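Local coordinates for protein tryptophan decarboxylase 1 (Oryza sativa subsp. japonica, PDB 6KHO) that decarboxylates L-tryptophan to tryptamine and 5-hydroxy-L-tryptophan to serotonin with the help of pyridoxal 5'-phosphate, as a homodimer, at residues 179-184 / 220-226; 206-212 / 230-236; 213-217 / 265-269. One frame throughout, in Å; residues are numbered along the deposited sequence.

Contact 1. Residues 179-184 / 220-226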
ATOM      1  N   MET A 179       6.718 -10.720  -0.877  1.00 26.83           N
ATOM      2  CA  MET A 179       8.030 -11.304  -0.651  1.00 27.92           C
ATOM      3  C   MET A 179       8.507 -11.022   0.760  1.00 26.61           C
ATOM      4  O   MET A 179       9.050 -11.909   1.427  1.00 26.69           O
ATOM      5  CB  MET A 179       9.030 -10.754  -1.665  1.00 25.32           C
ATOM      6  CG  MET A 179       8.869 -11.342  -3.040  1.00 32.28           C
ATOM      7  SD  MET A 179       9.785 -10.390  -4.264  1.00 36.35           S
ATOM      8  CE  MET A 179       9.535 -11.411  -5.716  1.00 35.13           C
ATOM      9  N   LEU A 180       8.313  -9.793   1.232  1.00 23.76           N
ATOM     10  CA  LEU A 180       8.853  -9.408   2.534  1.00 26.28           C
ATOM     11  C   LEU A 180       8.211 -10.216   3.660  1.00 29.46           C
ATOM     12  O   LEU A 180       8.901 -10.696   4.568  1.00 28.41           O
ATOM     13  CB  LEU A 180       8.647  -7.913   2.768  1.00 25.89           C
ATOM     14  CG  LEU A 180       8.978  -7.359   4.161  1.00 28.72           C
ATOM     15  CD1 LEU A 180      10.428  -7.680   4.562  1.00 26.69           C
ATOM     16  CD2 LEU A 180       8.763  -5.864   4.207  1.00 29.85           C
ATOM     17  N   VAL A 181       6.887 -10.370   3.625  1.00 28.49           N
ATOM     18  CA  VAL A 181       6.251 -11.031   4.760  1.00 27.34           C
ATOM     19  C   VAL A 181       6.571 -12.528   4.755  1.00 26.15           C
ATOM     20  O   VAL A 181       6.724 -13.133   5.821  1.00 26.48           O
ATOM     21  CB  VAL A 181       4.733 -10.747   4.794  1.00 26.70           C
ATOM     22  CG1 VAL A 181       4.455  -9.233   4.902  1.00 29.33           C
ATOM     23  CG2 VAL A 181       3.994 -11.348   3.590  1.00 25.18           C
ATOM     24  N   THR A 182       6.695 -13.151   3.581  1.00 28.27           N
ATOM     25  CA  THR A 182       7.064 -14.566   3.581  1.00 26.72           C
ATOM     26  C   THR A 182       8.538 -14.761   3.925  1.00 29.31           C
ATOM     27  O   THR A 182       8.894 -15.766   4.550  1.00 26.31           O
ATOM     28  CB  THR A 182       6.747 -15.238   2.241  1.00 24.72           C
ATOM     29  OG1 THR A 182       7.408 -14.557   1.158  1.00 26.21           O
ATOM     30  CG2 THR A 182       5.237 -15.271   2.005  1.00 28.14           C
ATOM     31  N   LEU A 183       9.405 -13.828   3.516  1.00 27.68           N
ATOM     32  CA  LEU A 183      10.797 -13.878   3.958  1.00 26.06           C
ATOM     33  C   LEU A 183      10.896 -13.761   5.471  1.00 27.62           C
ATOM     34  O   LEU A 183      11.737 -14.419   6.097  1.00 27.75           O
ATOM     35  CB  LEU A 183      11.617 -12.765   3.306  1.00 24.36           C
ATOM     36  CG  LEU A 183      12.114 -13.004   1.891  1.00 27.49           C
ATOM     37  CD1 LEU A 183      12.397 -11.657   1.226  1.00 29.03           C
ATOM     38  CD2 LEU A 183      13.376 -13.865   1.952  1.00 27.76           C
ATOM     39  N   VAL A 184      10.061 -12.914   6.074  1.00 25.37           N
ATOM     40  CA  VAL A 184      10.112 -12.746   7.520  1.00 26.52           C
ATOM     41  C   VAL A 184       9.646 -14.021   8.214  1.00 28.94           C
ATOM     42  O   VAL A 184      10.255 -14.465   9.191  1.00 28.81           O
ATOM     43  CB  VAL A 184       9.290 -11.522   7.949  1.00 28.34           C
ATOM     44  CG1 VAL A 184       8.980 -11.586   9.445  1.00 28.25           C
ATOM     45  CG2 VAL A 184      10.072 -10.245   7.631  1.00 31.17           C
ATOM     46  N   ALA A 220      13.906  -6.865  -0.768  1.00 33.25           N
ATOM     47  CA  ALA A 220      13.136  -7.378   0.364  1.00 34.06           C
ATOM     48  C   ALA A 220      14.015  -8.207   1.302  1.00 31.77           C
ATOM     49  O   ALA A 220      13.876  -8.133   2.532  1.00 30.45           O
ATOM     50  CB  ALA A 220      11.953  -8.202  -0.153  1.00 26.68           C
ATOM     51  N   CYS A 221      14.925  -9.001   0.737  1.00 31.63           N
ATOM     52  CA  CYS A 221      15.896  -9.731   1.553  1.00 33.55           C
ATOM     53  C   CYS A 221      16.680  -8.782   2.453  1.00 35.49           C
ATOM     54  O   CYS A 221      16.774  -8.993   3.670  1.00 32.55           O
ATOM     55  CB  CYS A 221      16.841 -10.523   0.652  1.00 30.08           C
ATOM     56  SG  CYS A 221      16.053 -11.884  -0.193  1.00 35.27           S
ATOM     57  N   ARG A 222      17.215  -7.703   1.872  1.00 38.09           N
ATOM     58  CA  ARG A 222      17.960  -6.726   2.662  1.00 35.47           C
ATOM     59  C   ARG A 222      17.073  -6.063   3.711  1.00 35.00           C
ATOM     60  O   ARG A 222      17.508  -5.845   4.850  1.00 36.89           O
ATOM     61  CB  ARG A 222      18.603  -5.690   1.734  1.00 39.19           C
ATOM     62  CG  ARG A 222      19.589  -6.342   0.725  1.00 43.98           C
ATOM     63  CD  ARG A 222      20.379  -5.340  -0.145  1.00 48.09           C
ATOM     64  NE  ARG A 222      19.621  -4.128  -0.459  1.00 55.67           N
ATOM     65  CZ  ARG A 222      19.112  -3.827  -1.655  1.00 52.73           C
ATOM     66  NH1 ARG A 222      19.278  -4.649  -2.685  1.00 52.96           N
ATOM     67  NH2 ARG A 222      18.435  -2.692  -1.819  1.00 50.76           N
ATOM     68  N   LEU A 223      15.822  -5.748   3.353  1.00 33.46           N
ATOM     69  CA  LEU A 223      14.892  -5.169   4.321  1.00 30.94           C
ATOM     70  C   LEU A 223      14.737  -6.067   5.542  1.00 31.87           C
ATOM     71  O   LEU A 223      14.771  -5.598   6.690  1.00 30.57           O
ATOM     72  CB  LEU A 223      13.528  -4.944   3.667  1.00 31.44           C
ATOM     73  CG  LEU A 223      13.335  -3.744   2.724  1.00 41.46           C
ATOM     74  CD1 LEU A 223      11.910  -3.719   2.182  1.00 39.23           C
ATOM     75  CD2 LEU A 223      13.654  -2.428   3.422  1.00 41.43           C
ATOM     76  N   ALA A 224      14.516  -7.362   5.309  1.00 30.14           N
ATOM     77  CA  ALA A 224      14.308  -8.327   6.384  1.00 33.85           C
ATOM     78  C   ALA A 224      15.586  -8.654   7.153  1.00 35.14           C
ATOM     79  O   ALA A 224      15.523  -9.406   8.135  1.00 33.69           O
ATOM     80  CB  ALA A 224      13.702  -9.613   5.814  1.00 31.93           C
ATOM     81  N   GLY A 225      16.734  -8.118   6.748  1.00 35.63           N
ATOM     82  CA  GLY A 225      17.951  -8.252   7.526  1.00 34.36           C
ATOM     83  C   GLY A 225      18.875  -9.382   7.133  1.00 35.19           C
ATOM     84  O   GLY A 225      19.798  -9.695   7.899  1.00 38.60           O
ATOM     85  N   PHE A 226      18.667 -10.008   5.979  1.00 33.92           N
ATOM     86  CA  PHE A 226      19.594 -11.033   5.527  1.00 33.73           C
ATOM     87  C   PHE A 226      20.914 -10.390   5.118  1.00 38.74           C
ATOM     88  O   PHE A 226      20.939  -9.284   4.573  1.00 37.75           O
ATOM     89  CB  PHE A 226      19.017 -11.803   4.345  1.00 32.01           C
ATOM     90  CG  PHE A 226      17.900 -12.743   4.716  1.00 33.68           C
ATOM     91  CD1 PHE A 226      16.583 -12.307   4.713  1.00 33.96           C
ATOM     92  CD2 PHE A 226      18.174 -14.045   5.090  1.00 29.94           C
ATOM     93  CE1 PHE A 226      15.550 -13.166   5.046  1.00 32.24           C
ATOM     94  CE2 PHE A 226      17.152 -14.910   5.436  1.00 34.66           C
ATOM     95  CZ  PHE A 226      15.836 -14.476   5.408  1.00 32.40           C
TER
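Leu180 and Ala220 mark the closest backbone approach, their CA atoms 5.2 Å apart, where two helices lying over the large sheet of the PLP-dependent fold pack together. Helix 175-194 supplies 179-184; the last turn of helix 215-223 supplies the partner and ends in a Schellman motif, Phe226 N bonding back to Cys221 O and Gly225 N to Arg222 O, with Gly225 at positive phi (96°). No hydrogen bond crosses the interface, so apolar side chains carry it. The small Ala220 lets Leu183 come in close, CD1 reaching Ala220 CB at 3.7 Å. The same CD1 also lies against the sulfur of Cys221, while CD2 meets Phe226 CE1 at 3.8 Å. CG anti to the carbonyl carbon (chi1 -81°) carries the fork toward the partner helix. Cutting Leu183 back to an alanine would probably open a gap between Ala220 and the Phe226 ring and cost Cys221 its branched neighbour. Leu180 of the second subunit packs on Leu180 here, so the dimer interface borders the helix pair. On that flank Leu180 CD1 and Val184 CG2 both touch the methyl of Ala224, CD1 at 4.0 Å from Ala224 CB.

Contact 2. Residues 206-212 / 230-236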
ATOM      1  N   ALA A 206      20.887 -18.106   4.608  1.00 31.24           N
ATOM      2  CA  ALA A 206      21.103 -17.863   3.191  1.00 32.93           C
ATOM      3  C   ALA A 206      19.792 -17.975   2.427  1.00 32.77           C
ATOM      4  O   ALA A 206      18.912 -18.760   2.794  1.00 30.40           O
ATOM      5  CB  ALA A 206      22.121 -18.850   2.601  1.00 34.98           C
ATOM      6  N   VAL A 207      19.681 -17.193   1.343  1.00 30.98           N
ATOM      7  CA  VAL A 207      18.508 -17.185   0.477  1.00 30.72           C
ATOM      8  C   VAL A 207      18.962 -17.242  -0.978  1.00 32.93           C
ATOM      9  O   VAL A 207      20.086 -16.861  -1.318  1.00 33.71           O
ATOM     10  CB  VAL A 207      17.599 -15.952   0.714  1.00 33.95           C
ATOM     11  CG1 VAL A 207      17.211 -15.852   2.173  1.00 32.12           C
ATOM     12  CG2 VAL A 207      18.282 -14.669   0.268  1.00 34.19           C
ATOM     13  N   TYR A 208      18.058 -17.723  -1.841  1.00 29.70           N
ATOM     14  CA  TYR A 208      18.388 -18.129  -3.205  1.00 32.17           C
ATOM     15  C   TYR A 208      17.329 -17.676  -4.201  1.00 35.69           C
ATOM     16  O   TYR A 208      16.127 -17.825  -3.962  1.00 32.74           O
ATOM     17  CB  TYR A 208      18.529 -19.658  -3.315  1.00 31.39           C
ATOM     18  CG  TYR A 208      19.436 -20.217  -2.255  1.00 33.57           C
ATOM     19  CD1 TYR A 208      18.963 -20.447  -0.968  1.00 32.57           C
ATOM     20  CD2 TYR A 208      20.778 -20.493  -2.526  1.00 34.34           C
ATOM     21  CE1 TYR A 208      19.786 -20.924   0.022  1.00 32.80           C
ATOM     22  CE2 TYR A 208      21.618 -20.984  -1.532  1.00 33.05           C
ATOM     23  CZ  TYR A 208      21.108 -21.196  -0.261  1.00 37.07           C
ATOM     24  OH  TYR A 208      21.904 -21.682   0.746  1.00 36.29           O
ATOM     25  N   ALA A 209      17.786 -17.163  -5.342  1.00 29.86           N
ATOM     26  CA  ALA A 209      16.905 -16.916  -6.469  1.00 31.61           C
ATOM     27  C   ALA A 209      17.741 -16.878  -7.741  1.00 36.95           C
ATOM     28  O   ALA A 209      18.941 -16.601  -7.699  1.00 35.05           O
ATOM     29  CB  ALA A 209      16.133 -15.605  -6.284  1.00 33.25           C
ATOM     30  N   ALA A 210      17.098 -17.168  -8.866  1.00 34.63           N
ATOM     31  CA  ALA A 210      17.749 -17.019 -10.159  1.00 36.71           C
ATOM     32  C   ALA A 210      18.114 -15.560 -10.423  1.00 40.36           C
ATOM     33  O   ALA A 210      17.492 -14.626  -9.901  1.00 38.20           O
ATOM     34  CB  ALA A 210      16.837 -17.538 -11.272  1.00 34.09           C
ATOM     35  N   ASP A 211      19.132 -15.360 -11.263  1.00 36.68           N
ATOM     36  CA  ASP A 211      19.501 -13.992 -11.596  1.00 37.10           C
ATOM     37  C   ASP A 211      18.459 -13.292 -12.465  1.00 35.94           C
ATOM     38  O   ASP A 211      18.609 -12.098 -12.721  1.00 37.22           O
ATOM     39  CB  ASP A 211      20.876 -13.945 -12.276  1.00 39.14           C
ATOM     40  CG  ASP A 211      20.926 -14.709 -13.586  1.00 42.86           C
ATOM     41  OD1 ASP A 211      19.873 -15.161 -14.078  1.00 41.20           O
ATOM     42  OD2 ASP A 211      22.047 -14.870 -14.127  1.00 48.47           O
ATOM     43  N   GLN A 212      17.427 -13.994 -12.938  1.00 38.06           N
ATOM     44  CA  GLN A 212      16.320 -13.336 -13.632  1.00 38.32           C
ATOM     45  C   GLN A 212      15.242 -12.832 -12.674  1.00 38.10           C
ATOM     46  O   GLN A 212      14.299 -12.163 -13.113  1.00 34.14           O
ATOM     47  CB  GLN A 212      15.685 -14.295 -14.648  1.00 37.55           C
ATOM     48  CG  GLN A 212      16.634 -14.765 -15.754  1.00 40.81           C
ATOM     49  CD  GLN A 212      17.322 -13.605 -16.435  1.00 42.50           C
ATOM     50  OE1 GLN A 212      16.676 -12.782 -17.092  1.00 40.59           O
ATOM     51  NE2 GLN A 212      18.638 -13.516 -16.270  1.00 44.63           N
ATOM     52  N   ASN A 230      25.104 -13.421   1.761  1.00 41.94           N
ATOM     53  CA  ASN A 230      24.399 -14.695   1.754  1.00 38.37           C
ATOM     54  C   ASN A 230      23.160 -14.682   0.863  1.00 40.59           C
ATOM     55  O   ASN A 230      22.398 -15.654   0.867  1.00 37.35           O
ATOM     56  CB  ASN A 230      24.024 -15.078   3.188  1.00 37.86           C
ATOM     57  CG  ASN A 230      25.242 -15.256   4.072  1.00 43.19           C
ATOM     58  OD1 ASN A 230      26.328 -15.555   3.585  1.00 40.52           O
ATOM     59  ND2 ASN A 230      25.067 -15.075   5.375  1.00 42.90           N
ATOM     60  N   ILE A 231      22.943 -13.613   0.098  1.00 36.72           N
ATOM     61  CA  ILE A 231      21.842 -13.541  -0.855  1.00 37.37           C
ATOM     62  C   ILE A 231      22.373 -14.035  -2.198  1.00 40.53           C
ATOM     63  O   ILE A 231      23.079 -13.314  -2.902  1.00 44.12           O
ATOM     64  CB  ILE A 231      21.276 -12.123  -0.951  1.00 36.00           C
ATOM     65  CG1 ILE A 231      20.775 -11.670   0.416  1.00 35.96           C
ATOM     66  CG2 ILE A 231      20.161 -12.069  -1.960  1.00 38.41           C
ATOM     67  CD1 ILE A 231      20.477 -10.184   0.506  1.00 37.65           C
ATOM     68  N   ARG A 232      22.016 -15.270  -2.562  1.00 38.55           N
ATOM     69  CA  ARG A 232      22.576 -15.945  -3.730  1.00 37.38           C
ATOM     70  C   ARG A 232      21.743 -15.661  -4.972  1.00 41.00           C
ATOM     71  O   ARG A 232      20.570 -16.048  -5.038  1.00 39.90           O
ATOM     72  CB  ARG A 232      22.639 -17.456  -3.505  1.00 39.89           C
ATOM     73  CG  ARG A 232      23.340 -17.866  -2.236  1.00 44.14           C
ATOM     74  CD  ARG A 232      24.810 -18.092  -2.473  1.00 45.70           C
ATOM     75  NE  ARG A 232      25.483 -18.430  -1.225  1.00 46.08           N
ATOM     76  CZ  ARG A 232      26.147 -17.553  -0.480  1.00 48.86           C
ATOM     77  NH1 ARG A 232      26.232 -16.280  -0.863  1.00 44.85           N
ATOM     78  NH2 ARG A 232      26.737 -17.948   0.643  1.00 50.47           N
ATOM     79  N   SER A 233      22.361 -15.026  -5.968  1.00 36.49           N
ATOM     80  CA  SER A 233      21.756 -14.826  -7.281  1.00 37.51           C
ATOM     81  C   SER A 233      22.333 -15.876  -8.224  1.00 39.91           C
ATOM     82  O   SER A 233      23.472 -15.753  -8.683  1.00 43.56           O
ATOM     83  CB  SER A 233      22.012 -13.410  -7.786  1.00 40.06           C
ATOM     84  OG  SER A 233      21.535 -13.258  -9.109  1.00 44.24           O
ATOM     85  N   ILE A 234      21.549 -16.904  -8.515  1.00 37.48           N
ATOM     86  CA  ILE A 234      22.058 -18.066  -9.248  1.00 37.91           C
ATOM     87  C   ILE A 234      22.077 -17.749 -10.741  1.00 41.63           C
ATOM     88  O   ILE A 234      21.037 -17.348 -11.297  1.00 39.88           O
ATOM     89  CB  ILE A 234      21.208 -19.296  -8.953  1.00 37.43           C
ATOM     90  CG1 ILE A 234      21.311 -19.631  -7.464  1.00 40.86           C
ATOM     91  CG2 ILE A 234      21.653 -20.480  -9.805  1.00 39.54           C
ATOM     92  CD1 ILE A 234      20.633 -20.904  -7.091  1.00 42.26           C
ATOM     93  N   PRO A 235      23.221 -17.923 -11.417  1.00 43.50           N
ATOM     94  CA  PRO A 235      23.281 -17.658 -12.861  1.00 41.03           C
ATOM     95  C   PRO A 235      22.380 -18.587 -13.659  1.00 40.16           C
ATOM     96  O   PRO A 235      22.212 -19.763 -13.329  1.00 41.75           O
ATOM     97  CB  PRO A 235      24.760 -17.894 -13.205  1.00 44.65           C
ATOM     98  CG  PRO A 235      25.492 -17.776 -11.895  1.00 44.77           C
ATOM     99  CD  PRO A 235      24.539 -18.279 -10.858  1.00 42.45           C
ATOM    100  N   THR A 236      21.807 -18.045 -14.732  1.00 40.00           N
ATOM    101  CA  THR A 236      21.022 -18.806 -15.693  1.00 40.31           C
ATOM    102  C   THR A 236      21.584 -18.563 -17.088  1.00 42.02           C
ATOM    103  O   THR A 236      22.288 -17.581 -17.336  1.00 45.38           O
ATOM    104  CB  THR A 236      19.536 -18.409 -15.664  1.00 41.84           C
ATOM    105  OG1 THR A 236      19.379 -17.115 -16.262  1.00 43.39           O
ATOM    106  CG2 THR A 236      19.011 -18.366 -14.231  1.00 40.50           C
TER
HETATM  107  O   HOH W   1      21.868 -14.608 -17.242  1.00 50.87           O
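Asp211 and Thr236 make the side-chain polar grip of this contact, just beyond the paired strands 206-210 and 231-234. Thr236 OG1 donates to Asp211 OD1 at 3.0 Å, using the syn lone pair of that oxygen, and Thr236 N bonds to Asp211 OD2 at 3.2 Å from above the carboxylate plane. Gln212 NE2 adds a second donor to OD1 from the opposite face of the carboxylate, and a water donates to both Asp211 OD2 and Thr236 O. With CG placed between its backbone N and carbonyl carbon (chi1 61°), Asp211 turns its carboxylate toward residues 235-236.

Behind this grip the backbones run parallel, their axes 22° apart, as the two strands of a right-handed beta-alpha-beta unit whose crossover is helix 215-223. Ile234 N to Ala209 O, at 2.7 Å, is a short, nearly straight bond, and Arg232 N to Val207 O is similar at 2.8 Å. Val207 N to Asn230 O and Ala209 N to Arg232 O continue the pattern, and Asp211 N to Ile234 O, more bent at 142°, closes it.

Side chains divide between two faces. Val207 and Ile231 lie side by side on the face toward helix 215-223, Val207 CG2 at 3.9 Å from Ile231 CG1. On the other face, toward helix 246-258, Arg232 CG rests beside the Tyr208 ring, 3.6 Å from CE2. Asp256 receives both the Tyr208 hydroxyl and a salt bridge from Arg232 NE, which holds the two neighbours to one carboxylate, while Arg232 NH1 is hydrogen-bonded to Ala229 O.

Strand 231-234 is the outermost of its sheet within this chain. With several donors on the Asp211 carboxylate, the register set by the backbone is probably also held where the strands give way to loop.

Contact 3. Residues 213-217 / 265-269. With PLP (pyridoxal-5'-phosphate), chain C.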
ATOM      1  N   THR A 213      15.353 -13.142 -11.388  1.00 36.82           N
ATOM      2  CA  THR A 213      14.348 -12.717 -10.425  1.00 36.77           C
ATOM      3  C   THR A 213      14.332 -11.198 -10.323  1.00 37.81           C
ATOM      4  O   THR A 213      15.377 -10.545 -10.395  1.00 36.70           O
ATOM      5  CB  THR A 213      14.625 -13.357  -9.062  1.00 37.68           C
ATOM      6  OG1 THR A 213      14.569 -14.782  -9.198  1.00 39.68           O
ATOM      7  CG2 THR A 213      13.593 -12.920  -8.018  1.00 34.74           C
ATOM      8  N   HIS A 214      13.131 -10.635 -10.181  1.00 34.75           N
ATOM      9  CA  HIS A 214      12.976  -9.190 -10.097  1.00 35.56           C
ATOM     10  C   HIS A 214      13.839  -8.612  -8.987  1.00 37.42           C
ATOM     11  O   HIS A 214      13.971  -9.203  -7.909  1.00 34.25           O
ATOM     12  CB  HIS A 214      11.508  -8.839  -9.860  1.00 36.48           C
ATOM     13  CG  HIS A 214      11.153  -7.441 -10.253  1.00 40.13           C
ATOM     14  ND1 HIS A 214      11.411  -6.354  -9.447  1.00 44.25           N
ATOM     15  CD2 HIS A 214      10.563  -6.952 -11.369  1.00 43.74           C
ATOM     16  CE1 HIS A 214      10.984  -5.255 -10.045  1.00 42.21           C
ATOM     17  NE2 HIS A 214      10.466  -5.591 -11.212  1.00 41.73           N
ATOM     18  N   SER A 215      14.438  -7.448  -9.268  1.00 36.37           N
ATOM     19  CA  SER A 215      15.350  -6.819  -8.317  1.00 36.05           C
ATOM     20  C   SER A 215      14.704  -6.576  -6.961  1.00 36.70           C
ATOM     21  O   SER A 215      15.412  -6.528  -5.949  1.00 36.30           O
ATOM     22  CB  SER A 215      15.867  -5.494  -8.879  1.00 37.11           C
ATOM     23  OG  SER A 215      14.793  -4.633  -9.212  1.00 48.30           O
ATOM     24  N   THR A 216      13.378  -6.449  -6.917  1.00 36.80           N
ATOM     25  CA  THR A 216      12.691  -6.190  -5.659  1.00 39.26           C
ATOM     26  C   THR A 216      12.789  -7.349  -4.668  1.00 35.87           C
ATOM     27  O   THR A 216      12.641  -7.120  -3.462  1.00 36.08           O
ATOM     28  CB  THR A 216      11.226  -5.844  -5.932  1.00 38.30           C
ATOM     29  OG1 THR A 216      10.704  -5.106  -4.820  1.00 45.06           O
ATOM     30  CG2 THR A 216      10.375  -7.095  -6.180  1.00 36.71           C
ATOM     31  N   PHE A 217      13.028  -8.580  -5.133  1.00 35.54           N
ATOM     32  CA  PHE A 217      13.242  -9.688  -4.197  1.00 34.34           C
ATOM     33  C   PHE A 217      14.493  -9.467  -3.369  1.00 36.14           C
ATOM     34  O   PHE A 217      14.486  -9.631  -2.141  1.00 31.25           O
ATOM     35  CB  PHE A 217      13.363 -11.018  -4.935  1.00 31.81           C
ATOM     36  CG  PHE A 217      13.813 -12.152  -4.044  1.00 32.05           C
ATOM     37  CD1 PHE A 217      12.982 -12.624  -3.034  1.00 34.31           C
ATOM     38  CD2 PHE A 217      15.057 -12.725  -4.197  1.00 32.26           C
ATOM     39  CE1 PHE A 217      13.387 -13.653  -2.198  1.00 34.38           C
ATOM     40  CE2 PHE A 217      15.478 -13.772  -3.353  1.00 38.08           C
ATOM     41  CZ  PHE A 217      14.636 -14.234  -2.358  1.00 33.37           C
ATOM     42  N   TYR A 265      15.285 -19.895   2.257  1.00 29.39           N
ATOM     43  CA  TYR A 265      14.203 -19.389   1.414  1.00 29.56           C
ATOM     44  C   TYR A 265      14.672 -19.400  -0.032  1.00 27.51           C
ATOM     45  O   TYR A 265      15.803 -18.997  -0.321  1.00 31.20           O
ATOM     46  CB  TYR A 265      13.820 -17.974   1.863  1.00 25.31           C
ATOM     47  CG  TYR A 265      12.648 -17.279   1.169  1.00 25.05           C
ATOM     48  CD1 TYR A 265      12.731 -16.843  -0.147  1.00 26.75           C
ATOM     49  CD2 TYR A 265      11.488 -16.985   1.884  1.00 25.78           C
ATOM     50  CE1 TYR A 265      11.649 -16.160  -0.746  1.00 28.06           C
ATOM     51  CE2 TYR A 265      10.412 -16.304   1.302  1.00 26.31           C
ATOM     52  CZ  TYR A 265      10.497 -15.902  -0.008  1.00 28.12           C
ATOM     53  OH  TYR A 265       9.434 -15.194  -0.554  1.00 29.57           O
ATOM     54  N   VAL A 266      13.809 -19.878  -0.926  1.00 26.68           N
ATOM     55  CA  VAL A 266      14.056 -19.868  -2.366  1.00 29.13           C
ATOM     56  C   VAL A 266      12.894 -19.153  -3.057  1.00 30.56           C
ATOM     57  O   VAL A 266      11.729 -19.444  -2.774  1.00 27.69           O
ATOM     58  CB  VAL A 266      14.203 -21.298  -2.931  1.00 29.21           C
ATOM     59  CG1 VAL A 266      14.456 -21.254  -4.420  1.00 32.18           C
ATOM     60  CG2 VAL A 266      15.325 -22.090  -2.211  1.00 31.10           C
ATOM     61  N   CYS A 267      13.203 -18.246  -3.985  1.00 31.13           N
ATOM     62  CA  CYS A 267      12.185 -17.624  -4.830  1.00 30.09           C
ATOM     63  C   CYS A 267      12.260 -18.209  -6.233  1.00 32.17           C
ATOM     64  O   CYS A 267      13.297 -18.112  -6.893  1.00 35.90           O
ATOM     65  CB  CYS A 267      12.352 -16.103  -4.887  1.00 31.19           C
ATOM     66  SG  CYS A 267      10.957 -15.257  -5.742  1.00 34.09           S
ATOM     67  N   ALA A 268      11.173 -18.823  -6.683  1.00 31.09           N
ATOM     68  CA  ALA A 268      11.026 -19.269  -8.062  1.00 31.64           C
ATOM     69  C   ALA A 268      10.081 -18.322  -8.785  1.00 35.20           C
ATOM     70  O   ALA A 268       9.067 -17.902  -8.216  1.00 35.23           O
ATOM     71  CB  ALA A 268      10.476 -20.694  -8.130  1.00 33.17           C
ATOM     72  N   THR A 269      10.404 -17.973 -10.029  1.00 34.14           N
ATOM     73  CA  THR A 269       9.590 -17.036 -10.797  1.00 32.52           C
ATOM     74  C   THR A 269       8.968 -17.733 -11.998  1.00 34.68           C
ATOM     75  O   THR A 269       9.671 -18.396 -12.772  1.00 35.08           O
ATOM     76  CB  THR A 269      10.416 -15.831 -11.269  1.00 32.29           C
ATOM     77  OG1 THR A 269      10.949 -15.145 -10.135  1.00 32.78           O
ATOM     78  CG2 THR A 269       9.529 -14.840 -12.071  1.00 34.08           C
TER
HETATM   79  N1  PLP C 601       7.934  -9.626 -10.011  1.00 37.10           N
HETATM   80  C2  PLP C 601       7.532  -9.827 -11.316  1.00 35.48           C
HETATM   81  C2A PLP C 601       7.772 -11.128 -12.018  1.00 32.79           C
HETATM   82  C3  PLP C 601       6.896  -8.806 -12.004  1.00 39.65           C
HETATM   83  O3  PLP C 601       6.497  -9.010 -13.298  1.00 42.08           O
HETATM   84  C4  PLP C 601       6.648  -7.589 -11.380  1.00 42.48           C
HETATM   85  C4A PLP C 601       5.646  -6.638 -11.968  1.00 39.02           C
HETATM   86  C5  PLP C 601       7.053  -7.386 -10.069  1.00 39.98           C
HETATM   87  C6  PLP C 601       7.703  -8.412  -9.386  1.00 39.06           C
HETATM   88  C5A PLP C 601       6.775  -6.035  -9.445  1.00 41.12           C
HETATM   89  O4P PLP C 601       6.947  -6.011  -8.047  1.00 40.92           O
HETATM   90  P   PLP C 601       6.173  -4.915  -7.130  1.00 42.61           P
HETATM   91  O1P PLP C 601       6.348  -3.532  -7.695  1.00 48.93           O
HETATM   92  O2P PLP C 601       6.749  -5.027  -5.740  1.00 41.05           O
HETATM   93  O3P PLP C 601       4.680  -5.186  -7.086  1.00 35.88           O
HETATM   94  O   HOH W   2      14.577 -18.271  -9.034  1.00 38.93           O
HETATM   95  O   HOH W   3      10.764 -12.269 -10.093  1.00 33.25           O
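The cofactor side of the PLP-dependent fold is built here, where the N-terminal end of helix 215-223 lies against strand 262-269 of the central sheet. His214, a serotonin-binding residue, is the N-cap of the helix: its ND1 accepts from Thr216 N at 3.2 Å, with the donor close to the ring plane and an N-H...N angle of 167°. That bond helps to fix the rotation of the imidazole, one face of which lies against the pyridine of PLP, with PLP C6 3.6 Å above the His214 ring plane and offset toward the rim. Val380 of the second subunit packs on His214, so the pocket is shared across the dimer.

Deeper in, Phe217 carries the helix-to-strand packing. A chi1 of 170°, placing CG anti to the backbone N, sends the ring down to the strand, where the CB of Cys267 sits over one face in a CH-pi contact, 3.9 Å from the centroid and 14° off its normal. Cys267 SG stands above the same face at a greater distance. The Phe217 and Tyr265 rings are nearly parallel but slid apart and barely overlap, with CE1 of Phe217 3.4 Å from CE1 of Tyr265. The Tyr265 hydroxyl is hydrogen-bonded to Thr182 on helix 175-194.

No direct hydrogen bond joins the two segments. Thr213 and Thr269 come near each other without bonding; Thr213 OG1 is instead bonded to Ala210 O. One water bridges the gap, accepting from His214 N at 2.9 Å and lying 2.9 Å from Thr269 OG1.

Contacts 1 and 3 share helix 215-223, whose end packs on helix 175-194 and whose start meets strand 262-269; their centres are about 11 Å apart. Met179 SD, 3.5 Å from Phe217 CA, joins them directly. Contact 2 lies about 8 Å from contact 3, centre to centre, since strands 205-210 and 262-269 are sheet neighbours: Tyr208 N to Tyr265 O and Tyr208 O to Cys267 N are probable hydrogen bonds. Contacts 1 and 2 meet where Phe226 CE2 comes 3.4 Å from Val207 CG1. Contact 3 touches PLP through His214; Met179 of contact 1 stands about 5 Å from the cofactor and Gln212 of contact 2 about 9 Å, both measured from the side chain.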